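Local atomic coordinates of hydrazine synthase alpha subunit (Candidatus Kuenenia stuttgartiensis, PDB entry 5C2V), a protein that joins hydroxylamine and ammonia into hydrazine, the second half-reaction of the anammox hydrazine synthase complex, and binds two c-type hemes. Residues R642-F646 and R647-Q651; P652-D655 and A656-M660; K747-T750 and Q751-Y755. One frame throughout, in Å; residues are numbered along the deposited sequence.

Contact 1: residues R642-F646 and R647-Q651; sequences RTVDF and RRDIQ
The guanidinium of R647 meets the carboxylate of D645 along its edge, side-on, each using two atoms. NE reaches D645 OD1 at 2.8 Å, lying on the syn side of that oxygen, while NH2 holds D645 OD2 at 2.7 Å, tilted 30° from the carboxylate plane; the two planes stand 37° apart. The flat end of R648 is placed differently: D645 CB sits over one of its faces, and a water that accepts from R648 NH1 also accepts from T643 N. The ring of F646 is met obliquely, by I650 CG2 on CE1 at 3.6 Å and by the amide oxygen of Q651 near CE2; this amide stands almost upright to the ring plane and has its polar partners in S686 and D655. D645 is the N-cap of helix 646-657, the first helix of a cytochrome c fold. With CG anti to its own backbone N (chi1 -171°), its OD1 turns back to the helix and takes weak bonds from R647 N and R648 N. One turn on, D649 answers in the reverse direction, its OD2 accepting from D645 N at 2.9 Å, and D649 N in turn donates to D645 O. The first turn is also of the wider, pi type, with Q651 N bonded to F646 O at 2.8 Å. V644 CG1 and I650 CD1 also meet, and both side chains press on W760 of helix 751-762. R647 NH1 also bridges D768 and D774, two ligands of a calcium ion, so that the capping pair borders the metal site.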
loop_
_atom_site.group_PDB
_atom_site.type_symbol
_atom_site.label_atom_id
_atom_site.label_comp_id
_atom_site.label_asym_id
_atom_site.label_seq_id
_atom_site.Cartn_x
_atom_site.Cartn_y
_atom_site.Cartn_z
ATOM N N ARG D 642 14.581 -13.607 -30.642
ATOM C CA ARG D 642 13.155 -13.871 -30.814
ATOM C C ARG D 642 12.277 -13.214 -29.751
ATOM O O ARG D 642 12.630 -13.170 -28.572
ATOM C CB ARG D 642 12.903 -15.382 -30.820
ATOM C CG ARG D 642 11.475 -15.781 -31.161
ATOM C CD ARG D 642 11.306 -17.292 -31.172
ATOM N NE ARG D 642 11.477 -17.878 -29.844
ATOM C CZ ARG D 642 10.475 -18.157 -29.016
ATOM N NH1 ARG D 642 9.224 -17.905 -29.377
ATOM N NH2 ARG D 642 10.722 -18.690 -27.827
ATOM N N THR D 643 11.129 -12.705 -30.189
ATOM C CA THR D 643 10.112 -12.170 -29.290
ATOM C C THR D 643 8.733 -12.626 -29.752
ATOM O O THR D 643 8.585 -13.159 -30.852
ATOM C CB THR D 643 10.144 -10.634 -29.228
ATOM O OG1 THR D 643 9.353 -10.180 -28.121
ATOM C CG2 THR D 643 9.596 -10.037 -30.516
ATOM N N VAL D 644 7.727 -12.427 -28.907
ATOM C CA VAL D 644 6.356 -12.750 -29.281
ATOM C C VAL D 644 5.553 -11.478 -29.530
ATOM O O VAL D 644 5.341 -10.676 -28.621
ATOM C CB VAL D 644 5.652 -13.591 -28.201
ATOM C CG1 VAL D 644 4.244 -13.949 -28.648
ATOM C CG2 VAL D 644 6.452 -14.849 -27.906
ATOM N N ASP D 645 5.116 -11.298 -30.772
ATOM C CA ASP D 645 4.326 -10.134 -31.155
ATOM C C ASP D 645 2.873 -10.541 -31.385
ATOM O O ASP D 645 2.601 -11.515 -32.084
ATOM C CB ASP D 645 4.907 -9.482 -32.411
ATOM C CG ASP D 645 4.261 -8.150 -32.730
ATOM O OD1 ASP D 645 3.229 -8.142 -33.435
ATOM O OD2 ASP D 645 4.789 -7.110 -32.283
ATOM N N PHE D 646 1.945 -9.792 -30.795
ATOM C CA PHE D 646 0.530 -10.153 -30.832
ATOM C C PHE D 646 -0.040 -10.178 -32.248
ATOM O O PHE D 646 -0.861 -11.031 -32.579
ATOM C CB PHE D 646 -0.288 -9.190 -29.968
ATOM C CG PHE D 646 -1.740 -9.560 -29.860
ATOM C CD1 PHE D 646 -2.156 -10.521 -28.955
ATOM C CD2 PHE D 646 -2.689 -8.946 -30.663
ATOM C CE1 PHE D 646 -3.491 -10.866 -28.852
ATOM C CE2 PHE D 646 -4.024 -9.287 -30.566
ATOM C CZ PHE D 646 -4.426 -10.248 -29.659
ATOM N N ARG D 647 0.399 -9.241 -33.079
ATOM C CA ARG D 647 -0.113 -9.122 -34.438
ATOM C C ARG D 647 0.420 -10.228 -35.344
ATOM O O ARG D 647 -0.317 -10.795 -36.150
ATOM C CB ARG D 647 0.246 -7.755 -35.018
ATOM C CG ARG D 647 -0.109 -6.597 -34.106
ATOM C CD ARG D 647 0.761 -5.390 -34.393
ATOM N NE ARG D 647 2.165 -5.654 -34.099
ATOM C CZ ARG D 647 3.148 -4.788 -34.315
ATOM N NH1 ARG D 647 2.883 -3.596 -34.832
ATOM N NH2 ARG D 647 4.398 -5.116 -34.016
ATOM N N ARG D 648 1.708 -10.521 -35.206
ATOM C CA ARG D 648 2.372 -11.509 -36.048
ATOM C C ARG D 648 2.122 -12.948 -35.594
ATOM O O ARG D 648 2.002 -13.854 -36.418
ATOM C CB ARG D 648 3.876 -11.236 -36.079
ATOM C CG ARG D 648 4.650 -12.091 -37.066
ATOM C CD ARG D 648 5.921 -12.629 -36.434
ATOM N NE ARG D 648 6.733 -11.568 -35.846
ATOM C CZ ARG D 648 7.698 -11.776 -34.956
ATOM N NH1 ARG D 648 7.968 -13.006 -34.543
ATOM N NH2 ARG D 648 8.389 -10.752 -34.473
ATOM N N ASP D 649 2.042 -13.150 -34.283
ATOM C CA ASP D 649 2.031 -14.496 -33.717
ATOM C C ASP D 649 0.661 -14.931 -33.187
ATOM O O ASP D 649 0.078 -15.896 -33.681
ATOM C CB ASP D 649 3.075 -14.597 -32.601
ATOM C CG ASP D 649 4.486 -14.322 -33.096
ATOM O OD1 ASP D 649 4.809 -14.735 -34.229
ATOM O OD2 ASP D 649 5.269 -13.688 -32.357
ATOM N N ILE D 650 0.161 -14.226 -32.176
ATOM C CA ILE D 650 -1.059 -14.625 -31.472
ATOM C C ILE D 650 -2.347 -14.442 -32.284
ATOM O O ILE D 650 -3.178 -15.357 -32.366
ATOM C CB ILE D 650 -1.209 -13.840 -30.153
ATOM C CG1 ILE D 650 0.054 -13.985 -29.298
ATOM C CG2 ILE D 650 -2.437 -14.307 -29.387
ATOM C CD1 ILE D 650 0.436 -15.420 -29.007
ATOM N N GLN D 651 -2.512 -13.259 -32.871
ATOM C CA GLN D 651 -3.738 -12.918 -33.593
ATOM C C GLN D 651 -4.128 -13.915 -34.696
ATOM O O GLN D 651 -5.303 -14.251 -34.811
ATOM C CB GLN D 651 -3.629 -11.511 -34.194
ATOM C CG GLN D 651 -4.883 -11.058 -34.934
ATOM C CD GLN D 651 -6.009 -10.663 -33.997
ATOM O OE1 GLN D 651 -5.835 -9.814 -33.122
ATOM N NE2 GLN D 651 -7.172 -11.280 -34.175
HETATM O O HOH W 1 10.943 -12.691 -33.218
#

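Contact 2: residues P652-D655 and A656-M660; sequences PILD and AKCAM. With HEC (heme c), chain B.
C658 is the first cysteine of the CXXCH heme-binding motif, and helix 646-657 leaves its helical course there. C658 SG is bonded to the former vinyl carbon CAB of the heme at 1.8 Å, and L654 CD2, one turn earlier, lies against the same sulfur at 3.8 Å. The thioether reaches the porphyrin because SG stands anti to the carbonyl carbon of C658 (chi1 -62°), beside its backbone N. The helix is kinked at P652, whose N makes no bond to the turn before, but A656 N and K657 N make ordinary i to i+4 bonds: A656 N donates to P652 O, and K657 N to I653 O almost straight at 2.9 Å, with an N-H...O angle of 171°. Then L654 O takes two donors. C658 N gives it a weak bond at 3.1 Å, whereas A659 N, five residues on, meets it at 2.9 Å, so the final turn is widened. The CB atoms of C658 and A659 both point back to this turn. K657 O and M660 CG approach the heme methyl CMC, the latter at 3.7 Å, and both residues belong to the pocket wall. D655 OD1 is held by Q651 one turn back. L654 rests on A688 and L692, which packs this turn on helix 687-692. A helix ending directly in CXXCH, here followed by C661 and the axial ligand H662, is characteristic of c-type heme attachment, and the N-terminal helix running into it is consistent with a class I-like cytochrome c fold.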
loop_
_atom_site.group_PDB
_atom_site.type_symbol
_atom_site.label_atom_id
_atom_site.label_comp_id
_atom_site.label_asym_id
_atom_site.label_seq_id
_atom_site.Cartn_x
_atom_site.Cartn_y
_atom_site.Cartn_z
ATOM N N PRO D 652 -3.163 -14.386 -35.514
ATOM C CA PRO D 652 -3.572 -15.393 -36.504
ATOM C C PRO D 652 -4.088 -16.682 -35.864
ATOM O O PRO D 652 -5.019 -17.298 -36.391
ATOM C CB PRO D 652 -2.283 -15.656 -37.289
ATOM C CG PRO D 652 -1.490 -14.410 -37.130
ATOM C CD PRO D 652 -1.772 -13.949 -35.735
ATOM N N ILE D 653 -3.491 -17.076 -34.743
ATOM C CA ILE D 653 -3.958 -18.239 -33.996
ATOM C C ILE D 653 -5.390 -18.010 -33.529
ATOM O O ILE D 653 -6.235 -18.905 -33.618
ATOM C CB ILE D 653 -3.065 -18.537 -32.775
ATOM C CG1 ILE D 653 -1.607 -18.703 -33.200
ATOM C CG2 ILE D 653 -3.553 -19.780 -32.046
ATOM C CD1 ILE D 653 -0.662 -18.952 -32.043
ATOM N N LEU D 654 -5.657 -16.803 -33.038
ATOM C CA LEU D 654 -7.001 -16.448 -32.590
ATOM C C LEU D 654 -8.008 -16.472 -33.738
ATOM O O LEU D 654 -9.139 -16.922 -33.574
ATOM C CB LEU D 654 -6.999 -15.071 -31.925
ATOM C CG LEU D 654 -6.201 -14.959 -30.626
ATOM C CD1 LEU D 654 -6.342 -13.569 -30.027
ATOM C CD2 LEU D 654 -6.643 -16.024 -29.634
ATOM N N ASP D 655 -7.597 -15.986 -34.902
ATOM C CA ASP D 655 -8.471 -15.974 -36.067
ATOM C C ASP D 655 -8.785 -17.391 -36.524
ATOM O O ASP D 655 -9.917 -17.698 -36.901
ATOM C CB ASP D 655 -7.836 -15.185 -37.213
ATOM C CG ASP D 655 -7.495 -13.760 -36.823
ATOM O OD1 ASP D 655 -8.121 -13.237 -35.878
ATOM O OD2 ASP D 655 -6.600 -13.166 -37.461
ATOM N N ALA D 656 -7.775 -18.254 -36.491
ATOM C CA ALA D 656 -7.931 -19.621 -36.968
ATOM C C ALA D 656 -8.744 -20.509 -36.023
ATOM O O ALA D 656 -9.702 -21.154 -36.444
ATOM C CB ALA D 656 -6.561 -20.244 -37.212
ATOM N N LYS D 657 -8.353 -20.552 -34.750
ATOM C CA LYS D 657 -8.942 -21.504 -33.803
ATOM C C LYS D 657 -10.036 -20.965 -32.874
ATOM O O LYS D 657 -10.626 -21.730 -32.112
ATOM C CB LYS D 657 -7.835 -22.105 -32.938
ATOM C CG LYS D 657 -6.671 -22.679 -33.721
ATOM C CD LYS D 657 -7.114 -23.821 -34.614
ATOM C CE LYS D 657 -5.916 -24.527 -35.223
ATOM N NZ LYS D 657 -4.974 -25.006 -34.173
ATOM N N CYS D 658 -10.316 -19.667 -32.930
ATOM C CA CYS D 658 -11.121 -19.035 -31.882
ATOM C C CYS D 658 -12.320 -18.245 -32.404
ATOM O O CYS D 658 -13.461 -18.532 -32.043
ATOM C CB CYS D 658 -10.244 -18.124 -31.021
ATOM S SG CYS D 658 -8.916 -18.981 -30.146
ATOM N N ALA D 659 -12.047 -17.243 -33.237
ATOM C CA ALA D 659 -13.026 -16.227 -33.631
ATOM C C ALA D 659 -14.353 -16.782 -34.151
ATOM O O ALA D 659 -15.360 -16.072 -34.160
ATOM C CB ALA D 659 -12.411 -15.309 -34.681
ATOM N N MET D 660 -14.353 -18.036 -34.596
ATOM C CA MET D 660 -15.570 -18.666 -35.099
ATOM C C MET D 660 -16.694 -18.684 -34.056
ATOM O O MET D 660 -17.830 -18.319 -34.364
ATOM C CB MET D 660 -15.271 -20.090 -35.588
ATOM C CG MET D 660 -14.684 -21.028 -34.541
ATOM S SD MET D 660 -14.182 -22.623 -35.216
ATOM C CE MET D 660 -12.808 -22.132 -36.253
HETATM FE FE HEC B . -14.215 -20.263 -26.062
HETATM C CHA HEC B . -15.893 -19.599 -23.143
HETATM C CHB HEC B . -11.482 -18.547 -24.895
HETATM C CHC HEC B . -12.470 -21.024 -28.951
HETATM C CHD HEC B . -16.999 -21.782 -27.394
HETATM N NA HEC B . -13.783 -19.227 -24.360
HETATM C C1A HEC B . -14.596 -19.144 -23.244
HETATM C C2A HEC B . -13.841 -18.491 -22.194
HETATM C C3A HEC B . -12.627 -18.200 -22.672
HETATM C C4A HEC B . -12.563 -18.657 -24.047
HETATM C CMA HEC B . -11.491 -17.500 -21.896
HETATM C CAA HEC B . -14.351 -18.185 -20.769
HETATM C CBA HEC B . -15.040 -16.824 -20.749
HETATM C CGA HEC B . -15.406 -16.465 -19.332
HETATM O O1A HEC B . -15.530 -15.248 -19.031
HETATM O O2A HEC B . -15.562 -17.393 -18.499
HETATM N NB HEC B . -12.347 -19.813 -26.814
HETATM C C1B HEC B . -11.337 -19.187 -26.108
HETATM C C2B HEC B . -10.109 -19.328 -26.867
HETATM C C3B HEC B . -10.387 -20.003 -27.988
HETATM C C4B HEC B . -11.797 -20.328 -27.973
HETATM C CMB HEC B . -8.732 -18.768 -26.450
HETATM C CAB HEC B . -9.401 -20.403 -29.111
HETATM C CBB HEC B . -8.461 -21.524 -28.615
HETATM N NC HEC B . -14.648 -21.225 -27.836
HETATM C C1C HEC B . -13.786 -21.423 -28.897
HETATM C C2C HEC B . -14.464 -22.229 -29.890
HETATM C C3C HEC B . -15.747 -22.332 -29.517
HETATM C C4C HEC B . -15.867 -21.774 -28.181
HETATM C CMC HEC B . -13.891 -22.528 -31.294
HETATM C CAC HEC B . -16.882 -23.041 -30.296
HETATM C CBC HEC B . -16.608 -24.557 -30.422
HETATM N ND HEC B . -16.164 -20.620 -25.367
HETATM C C1D HEC B . -17.127 -21.307 -26.104
HETATM C C2D HEC B . -18.312 -21.448 -25.290
HETATM C C3D HEC B . -17.987 -20.780 -23.947
HETATM C C4D HEC B . -16.626 -20.285 -24.093
HETATM C CMD HEC B . -19.633 -22.143 -25.689
HETATM C CAD HEC B . -18.973 -20.674 -22.753
HETATM C CBD HEC B . -18.335 -20.845 -21.373
HETATM C CGD HEC B . -17.564 -22.135 -21.260
HETATM O O1D HEC B . -16.676 -22.217 -20.373
HETATM O O2D HEC B . -17.830 -23.080 -22.046
#

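Contact 3: residues K747-T750 and Q751-Y755; sequences KFLT and QDERY. With HEC (heme c), chain B.
Helix 751-762, the final helix of the cytochrome c domain, is capped by a loop that also lines part of the heme pocket. T750 occupies the N-cap position, and its backbone N donates to E753 OE1 at 3.0 Å, the N3-side-chain half of a capping box. The donor comes from well above the carboxylate, 54° out of its plane. CG of E753 lies anti to its carbonyl carbon (chi1 -58°) and the chain beyond is extended, which brings the carboxylate slantwise across T750; OG1 of T750 then packs on E753 CG at 3.3 Å. The same oxygen, OE1, also touches L749 CD2, and it has a second, stronger partner in K657 of the neighbouring helix, whose positive charge would favour an ionised carboxylate here. The first turn closes with R754 N on T750 O at 3.2 Å. R754 stretches back over that turn, where its NH2 donates in the amide plane to Q751 OE1 at 2.8 Å, and its guanidinium makes a cation-pi contact with Y723. On the loop side F748 and L749 line the heme pocket. L749 lays CG against the vinyl-derived carbon CBB at 3.6 Å, with CD1 close to R754 CA. F748 leads away from the helix, its CE2 at 3.8 Å from C1C of the porphyrin and the methyl CMC over one face of the ring, near its rim. H745, an axial ligand of the iron, meets F748 edge-to-face. This is the N-capped C-terminal helix of a cytochrome c domain, the loop after axial H745 lining the heme pocket.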
loop_
_atom_site.group_PDB
_atom_site.type_symbol
_atom_site.label_atom_id
_atom_site.label_comp_id
_atom_site.label_asym_id
_atom_site.label_seq_id
_atom_site.Cartn_x
_atom_site.Cartn_y
_atom_site.Cartn_z
ATOM N N LYS D 747 -8.212 -28.842 -25.974
ATOM C CA LYS D 747 -7.817 -29.505 -27.214
ATOM C C LYS D 747 -7.958 -28.642 -28.475
ATOM O O LYS D 747 -7.719 -29.120 -29.585
ATOM C CB LYS D 747 -8.601 -30.808 -27.366
ATOM C CG LYS D 747 -8.273 -31.788 -26.250
ATOM C CD LYS D 747 -8.853 -33.168 -26.470
ATOM C CE LYS D 747 -8.410 -34.100 -25.351
ATOM N NZ LYS D 747 -8.946 -35.478 -25.501
ATOM N N PHE D 748 -8.346 -27.381 -28.309
ATOM C CA PHE D 748 -8.503 -26.474 -29.448
ATOM C C PHE D 748 -7.170 -26.082 -30.086
ATOM O O PHE D 748 -7.099 -25.854 -31.294
ATOM C CB PHE D 748 -9.252 -25.207 -29.025
ATOM C CG PHE D 748 -10.729 -25.405 -28.852
ATOM C CD1 PHE D 748 -11.422 -26.291 -29.661
ATOM C CD2 PHE D 748 -11.426 -24.703 -27.885
ATOM C CE1 PHE D 748 -12.782 -26.476 -29.505
ATOM C CE2 PHE D 748 -12.787 -24.883 -27.723
ATOM C CZ PHE D 748 -13.465 -25.770 -28.534
ATOM N N LEU D 749 -6.123 -26.002 -29.273
ATOM C CA LEU D 749 -4.818 -25.551 -29.746
ATOM C C LEU D 749 -3.773 -26.654 -29.674
ATOM O O LEU D 749 -3.897 -27.587 -28.881
ATOM C CB LEU D 749 -4.336 -24.349 -28.928
ATOM C CG LEU D 749 -5.188 -23.081 -28.926
ATOM C CD1 LEU D 749 -4.562 -22.023 -28.030
ATOM C CD2 LEU D 749 -5.353 -22.554 -30.337
ATOM N N THR D 750 -2.742 -26.545 -30.506
ATOM C CA THR D 750 -1.580 -27.410 -30.372
ATOM C C THR D 750 -0.729 -26.880 -29.223
ATOM O O THR D 750 -1.052 -25.848 -28.635
ATOM C CB THR D 750 -0.746 -27.469 -31.666
ATOM O OG1 THR D 750 -0.213 -26.170 -31.955
ATOM C CG2 THR D 750 -1.603 -27.935 -32.835
ATOM N N GLN D 751 0.359 -27.572 -28.907
ATOM C CA GLN D 751 1.204 -27.162 -27.793
ATOM C C GLN D 751 1.955 -25.876 -28.126
ATOM O O GLN D 751 2.145 -25.015 -27.265
ATOM C CB GLN D 751 2.189 -28.274 -27.424
ATOM C CG GLN D 751 3.144 -27.915 -26.293
ATOM C CD GLN D 751 2.438 -27.712 -24.964
ATOM O OE1 GLN D 751 1.319 -28.184 -24.761
ATOM N NE2 GLN D 751 3.091 -27.002 -24.050
ATOM N N ASP D 752 2.361 -25.746 -29.385
ATOM C CA ASP D 752 3.120 -24.584 -29.836
ATOM C C ASP D 752 2.299 -23.298 -29.760
ATOM O O ASP D 752 2.800 -22.261 -29.326
ATOM C CB ASP D 752 3.623 -24.800 -31.265
ATOM C CG ASP D 752 4.579 -25.972 -31.374
ATOM O OD1 ASP D 752 5.260 -26.279 -30.373
ATOM O OD2 ASP D 752 4.653 -26.584 -32.460
ATOM N N GLU D 753 1.041 -23.373 -30.182
ATOM C CA GLU D 753 0.148 -22.216 -30.163
ATOM C C GLU D 753 -0.175 -21.785 -28.733
ATOM O O GLU D 753 -0.045 -20.607 -28.369
ATOM C CB GLU D 753 -1.142 -22.537 -30.924
ATOM C CG GLU D 753 -0.923 -22.948 -32.375
ATOM C CD GLU D 753 -2.131 -23.641 -32.980
ATOM O OE1 GLU D 753 -3.024 -24.060 -32.214
ATOM O OE2 GLU D 753 -2.187 -23.767 -34.222
ATOM N N ARG D 754 -0.592 -22.756 -27.926
ATOM C CA ARG D 754 -0.942 -22.512 -26.535
ATOM C C ARG D 754 0.240 -21.931 -25.764
ATOM O O ARG D 754 0.092 -20.951 -25.029
ATOM C CB ARG D 754 -1.424 -23.805 -25.873
ATOM C CG ARG D 754 -1.989 -23.617 -24.476
ATOM C CD ARG D 754 -2.637 -24.894 -23.964
ATOM N NE ARG D 754 -1.667 -25.968 -23.770
ATOM C CZ ARG D 754 -1.982 -27.193 -23.364
ATOM N NH1 ARG D 754 -3.246 -27.503 -23.106
ATOM N NH2 ARG D 754 -1.035 -28.108 -23.213
ATOM N N TYR D 755 1.415 -22.527 -25.945
ATOM C CA TYR D 755 2.603 -22.041 -25.255
ATOM C C TYR D 755 3.081 -20.721 -25.848
ATOM O O TYR D 755 3.822 -19.980 -25.205
ATOM C CB TYR D 755 3.730 -23.071 -25.298
ATOM C CG TYR D 755 4.848 -22.743 -24.337
ATOM C CD1 TYR D 755 4.685 -22.934 -22.971
ATOM C CD2 TYR D 755 6.055 -22.229 -24.789
ATOM C CE1 TYR D 755 5.696 -22.629 -22.083
ATOM C CE2 TYR D 755 7.074 -21.921 -23.906
ATOM C CZ TYR D 755 6.888 -22.124 -22.554
ATOM O OH TYR D 755 7.895 -21.821 -21.667
HETATM FE FE HEC B . -14.215 -20.263 -26.062
HETATM C CHA HEC B . -15.893 -19.599 -23.143
HETATM C CHB HEC B . -11.482 -18.547 -24.895
HETATM C CHC HEC B . -12.470 -21.024 -28.951
HETATM C CHD HEC B . -16.999 -21.782 -27.394
HETATM N NA HEC B . -13.783 -19.227 -24.360
HETATM C C1A HEC B . -14.596 -19.144 -23.244
HETATM C C2A HEC B . -13.841 -18.491 -22.194
HETATM C C3A HEC B . -12.627 -18.200 -22.672
HETATM C C4A HEC B . -12.563 -18.657 -24.047
HETATM C CMA HEC B . -11.491 -17.500 -21.896
HETATM C CAA HEC B . -14.351 -18.185 -20.769
HETATM C CBA HEC B . -15.040 -16.824 -20.749
HETATM C CGA HEC B . -15.406 -16.465 -19.332
HETATM O O1A HEC B . -15.530 -15.248 -19.031
HETATM O O2A HEC B . -15.562 -17.393 -18.499
HETATM N NB HEC B . -12.347 -19.813 -26.814
HETATM C C1B HEC B . -11.337 -19.187 -26.108
HETATM C C2B HEC B . -10.109 -19.328 -26.867
HETATM C C3B HEC B . -10.387 -20.003 -27.988
HETATM C C4B HEC B . -11.797 -20.328 -27.973
HETATM C CMB HEC B . -8.732 -18.768 -26.450
HETATM C CAB HEC B . -9.401 -20.403 -29.111
HETATM C CBB HEC B . -8.461 -21.524 -28.615
HETATM N NC HEC B . -14.648 -21.225 -27.836
HETATM C C1C HEC B . -13.786 -21.423 -28.897
HETATM C C2C HEC B . -14.464 -22.229 -29.890
HETATM C C3C HEC B . -15.747 -22.332 -29.517
HETATM C C4C HEC B . -15.867 -21.774 -28.181
HETATM C CMC HEC B . -13.891 -22.528 -31.294
HETATM C CAC HEC B . -16.882 -23.041 -30.296
HETATM C CBC HEC B . -16.608 -24.557 -30.422
HETATM N ND HEC B . -16.164 -20.620 -25.367
HETATM C C1D HEC B . -17.127 -21.307 -26.104
HETATM C C2D HEC B . -18.312 -21.448 -25.290
HETATM C C3D HEC B . -17.987 -20.780 -23.947
HETATM C C4D HEC B . -16.626 -20.285 -24.093
HETATM C CMD HEC B . -19.633 -22.143 -25.689
HETATM C CAD HEC B . -18.973 -20.674 -22.753
HETATM C CBD HEC B . -18.335 -20.845 -21.373
HETATM C CGD HEC B . -17.564 -22.135 -21.260
HETATM O O1D HEC B . -16.676 -22.217 -20.373
HETATM O O2D HEC B . -17.830 -23.080 -22.046
#

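Followed from the N terminus, the three contacts come in series, none nested in or crossing another, and each closes a local turn. Contact 1 opens helix 646-657 at its capped start; contact 2 continues the same helix to its end at the heme cysteine, and the two touch directly, F646 CZ resting on L654 CD1. Some ninety residues later contact 3 closes the loop that leads into helix 751-762. There it meets contact 2 side by side, I653 CG2 and K657 CB both packing on L749 CD2, and both contacts touch the same heme. Contacts 2 and 3 thus bring the two helices together at that cofactor, while contact 1 starts the first of them.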